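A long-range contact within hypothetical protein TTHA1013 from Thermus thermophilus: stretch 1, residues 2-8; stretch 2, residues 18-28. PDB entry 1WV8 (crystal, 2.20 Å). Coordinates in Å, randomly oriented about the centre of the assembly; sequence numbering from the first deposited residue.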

# COMPACT_ATOMS: atom_id res chain seq x y z
N ARG A 2 0.26 -12.66 -11.91
CA ARG A 2 0.93 -12.85 -10.59
C ARG A 2 0.52 -11.73 -9.62
O ARG A 2 -0.58 -11.74 -9.07
N THR A 3 1.42 -10.77 -9.44
CA THR A 3 1.17 -9.63 -8.57
C THR A 3 0.91 -8.37 -9.40
O THR A 3 1.74 -7.99 -10.22
N LEU A 4 -0.25 -7.76 -9.20
CA LEU A 4 -0.62 -6.55 -9.91
C LEU A 4 -0.42 -5.36 -8.98
O LEU A 4 -1.12 -5.22 -7.98
N LYS A 5 0.55 -4.52 -9.30
CA LYS A 5 0.85 -3.36 -8.50
C LYS A 5 -0.07 -2.21 -8.87
O LYS A 5 -0.18 -1.84 -10.04
N VAL A 6 -0.74 -1.65 -7.87
CA VAL A 6 -1.65 -0.53 -8.05
C VAL A 6 -1.27 0.57 -7.07
O VAL A 6 -1.15 0.33 -5.85
N GLN A 7 -1.05 1.78 -7.58
CA GLN A 7 -0.70 2.89 -6.70
C GLN A 7 -1.94 3.66 -6.26
O GLN A 7 -2.87 3.87 -7.04
N ALA A 8 -1.93 4.07 -4.99
CA ALA A 8 -3.01 4.86 -4.44
C ALA A 8 -2.36 6.21 -4.22
O ALA A 8 -1.40 6.31 -3.45
N VAL A 18 -6.65 8.00 -5.18
CA VAL A 18 -6.92 7.67 -6.57
C VAL A 18 -6.06 6.52 -7.06
O VAL A 18 -4.84 6.56 -6.92
N ALA A 19 -6.69 5.52 -7.65
CA ALA A 19 -5.96 4.35 -8.12
C ALA A 19 -5.28 4.59 -9.46
O ALA A 19 -5.83 5.22 -10.36
N GLU A 20 -4.07 4.06 -9.59
CA GLU A 20 -3.29 4.18 -10.81
C GLU A 20 -2.51 2.88 -11.01
O GLU A 20 -1.83 2.42 -10.10
N SER A 21 -2.58 2.30 -12.20
CA SER A 21 -1.84 1.07 -12.42
C SER A 21 -1.33 0.86 -13.84
O SER A 21 -2.06 1.03 -14.80
N ASP A 22 -0.07 0.47 -13.94
CA ASP A 22 0.56 0.20 -15.23
C ASP A 22 0.33 -1.27 -15.59
O ASP A 22 0.56 -1.68 -16.74
N ASP A 23 -0.12 -2.06 -14.62
CA ASP A 23 -0.38 -3.49 -14.84
C ASP A 23 -1.86 -3.75 -15.13
O ASP A 23 -2.21 -4.80 -15.67
N VAL A 24 -2.73 -2.81 -14.78
CA VAL A 24 -4.17 -2.96 -14.99
C VAL A 24 -4.71 -1.91 -15.96
O VAL A 24 -4.66 -0.72 -15.69
N PRO A 25 -5.24 -2.36 -17.11
CA PRO A 25 -5.80 -1.51 -18.17
C PRO A 25 -7.06 -0.75 -17.79
O PRO A 25 -7.91 -1.26 -17.05
N GLY A 26 -7.19 0.46 -18.33
CA GLY A 26 -8.36 1.28 -18.08
C GLY A 26 -8.79 1.39 -16.64
O GLY A 26 -9.99 1.41 -16.35
N LEU A 27 -7.83 1.45 -15.72
CA LEU A 27 -8.19 1.58 -14.31
C LEU A 27 -8.41 3.04 -13.95
O LEU A 27 -7.51 3.87 -14.06
N ALA A 28 -9.62 3.34 -13.52
CA ALA A 28 -9.97 4.69 -13.12
C ALA A 28 -10.91 4.58 -11.94
O ALA A 28 -12.10 4.31 -12.11

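Stretch 1 runs as a strand from T3 to A8 and meets stretch 2 in antiparallel fashion at its far end; toward its start, the partner chain has left regular pairing, and side chains take over the work of holding the two together. R2 lies out of reach of stretch 2, and T3, in the m rotamer, turns its CB sideways and has its OG1 satisfied elsewhere in the structure.

L4 is the first substantial apolar contact. Its CB points sideways, but the m, t rotamer brings the end of the side chain nearer, so that CD2 lies 3.8 Å from CB of D23 and CD1 lies 4.0 Å from CG2 of V24. A branched aliphatic tip suits this buried place, where it can touch two successive residues.

K5 alternates to the other side. Its extended side chain (m, t, t, t) leads away from stretch 2, keeping the charged amine in a partly exposed setting, while its backbone is held by two side chains. The amide K5 N donates to OD2 of D23 (3.2 Å), whose m rotamer carries the carboxylate to the strand. OG of S21, in the t rotamer, donates to K5 O at 2.8 Å and also accepts from the amide D23 N at 3.1 Å, with a weak bond from V24 N at 3.1 Å. A small hydroxyl that both donates and accepts thus ties the turn to the strand. Water 1 gives K5 O a second donor at 2.9 Å, accepts from D22 N at 3.1 Å, and receives a weak bond from NE2 of Q7 at 3.5 Å.

V6 is buried, in the t rotamer. CG1 lies 4.1 Å from CB of A19 and 3.9 Å from CD2 of L27; CG2 also lies 4.4 Å from CD2 of L27, and it is 4.4 Å from CG2 of V24 and 3.8 Å from OG of S21. The t rotamer of V24 and the t, p rotamer of L27 place their methyls within this apolar cluster.

Q7 pairs with E20 through two backbone bonds, Q7 N to E20 O (2.7 Å) and E20 N to Q7 O (2.8 Å), and their side chains share a face. Q7 is m, p and E20 is t, p; OE1 of Q7 comes within 4.2 Å of CG of E20, while the glutamate's end leads away. Polar chains suit this more open face.

A8 faces A19 in a non-hydrogen-bonded pair. Both are buried, and their single methyls fill little space; the backbones approach closely, with CA of A8 3.5 Å from O of V18.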

# COMPACT_ATOMS: atom_id res chain seq x y z
CB ARG A 2 2.45 -12.84 -10.79
CG ARG A 2 3.26 -13.19 -9.55
CD ARG A 2 4.75 -13.04 -9.82
NE ARG A 2 5.23 -11.66 -9.69
CZ ARG A 2 4.95 -10.67 -10.54
NH1 ARG A 2 4.17 -10.87 -11.60
NH2 ARG A 2 5.45 -9.45 -10.32
CB THR A 3 2.36 -9.35 -7.66
OG1 THR A 3 2.53 -10.44 -6.75
CG2 THR A 3 2.15 -8.05 -6.87
CB LEU A 4 -2.08 -6.60 -10.35
CG LEU A 4 -2.50 -7.69 -11.33
CD1 LEU A 4 -4.01 -7.73 -11.47
CD2 LEU A 4 -1.83 -7.43 -12.66
CB LYS A 5 2.31 -2.97 -8.69
CG LYS A 5 3.29 -4.08 -8.34
CD LYS A 5 4.73 -3.64 -8.52
CE LYS A 5 5.70 -4.77 -8.23
NZ LYS A 5 7.12 -4.35 -8.39
CB VAL A 6 -3.11 -0.93 -7.77
CG1 VAL A 6 -4.04 0.28 -7.89
CG2 VAL A 6 -3.53 -2.02 -8.74
CB GLN A 7 0.27 3.85 -7.37
CG GLN A 7 1.65 3.31 -7.60
CD GLN A 7 1.75 2.50 -8.87
OE1 GLN A 7 1.36 2.96 -9.94
NE2 GLN A 7 2.27 1.28 -8.76
CB ALA A 8 -3.49 4.28 -3.11
CB VAL A 18 -6.67 8.91 -7.46
CG1 VAL A 18 -6.71 8.52 -8.93
CG2 VAL A 18 -7.72 9.96 -7.15
CB ALA A 19 -6.90 3.17 -8.22
CB GLU A 20 -2.31 5.36 -10.69
CG GLU A 20 -1.37 5.53 -11.87
CD GLU A 20 -2.11 5.71 -13.19
OE1 GLU A 20 -3.29 6.13 -13.15
OE2 GLU A 20 -1.51 5.43 -14.25
CB SER A 21 -2.70 -0.14 -12.04
OG SER A 21 -1.95 -1.33 -12.18
CB ASP A 22 2.06 0.49 -15.15
CG ASP A 22 2.69 0.66 -16.51
OD1 ASP A 22 2.33 1.62 -17.22
OD2 ASP A 22 3.55 -0.18 -16.88
CB ASP A 23 0.05 -4.33 -13.62
CG ASP A 23 1.55 -4.29 -13.37
OD1 ASP A 23 2.33 -4.20 -14.34
OD2 ASP A 23 1.96 -4.37 -12.19
CB VAL A 24 -4.92 -2.85 -13.65
CG1 VAL A 24 -6.39 -3.06 -13.85
CG2 VAL A 24 -4.38 -3.88 -12.67
CB PRO A 25 -6.06 -2.49 -19.31
CG PRO A 25 -5.08 -3.60 -19.06
CD PRO A 25 -5.20 -3.76 -17.57
CB LEU A 27 -7.10 0.97 -13.41
CG LEU A 27 -7.33 1.14 -11.91
CD1 LEU A 27 -8.73 0.65 -11.53
CD2 LEU A 27 -6.27 0.37 -11.14
CB ALA A 28 -10.64 5.42 -14.28
O HOH W 1 1.81 -0.56 -11.69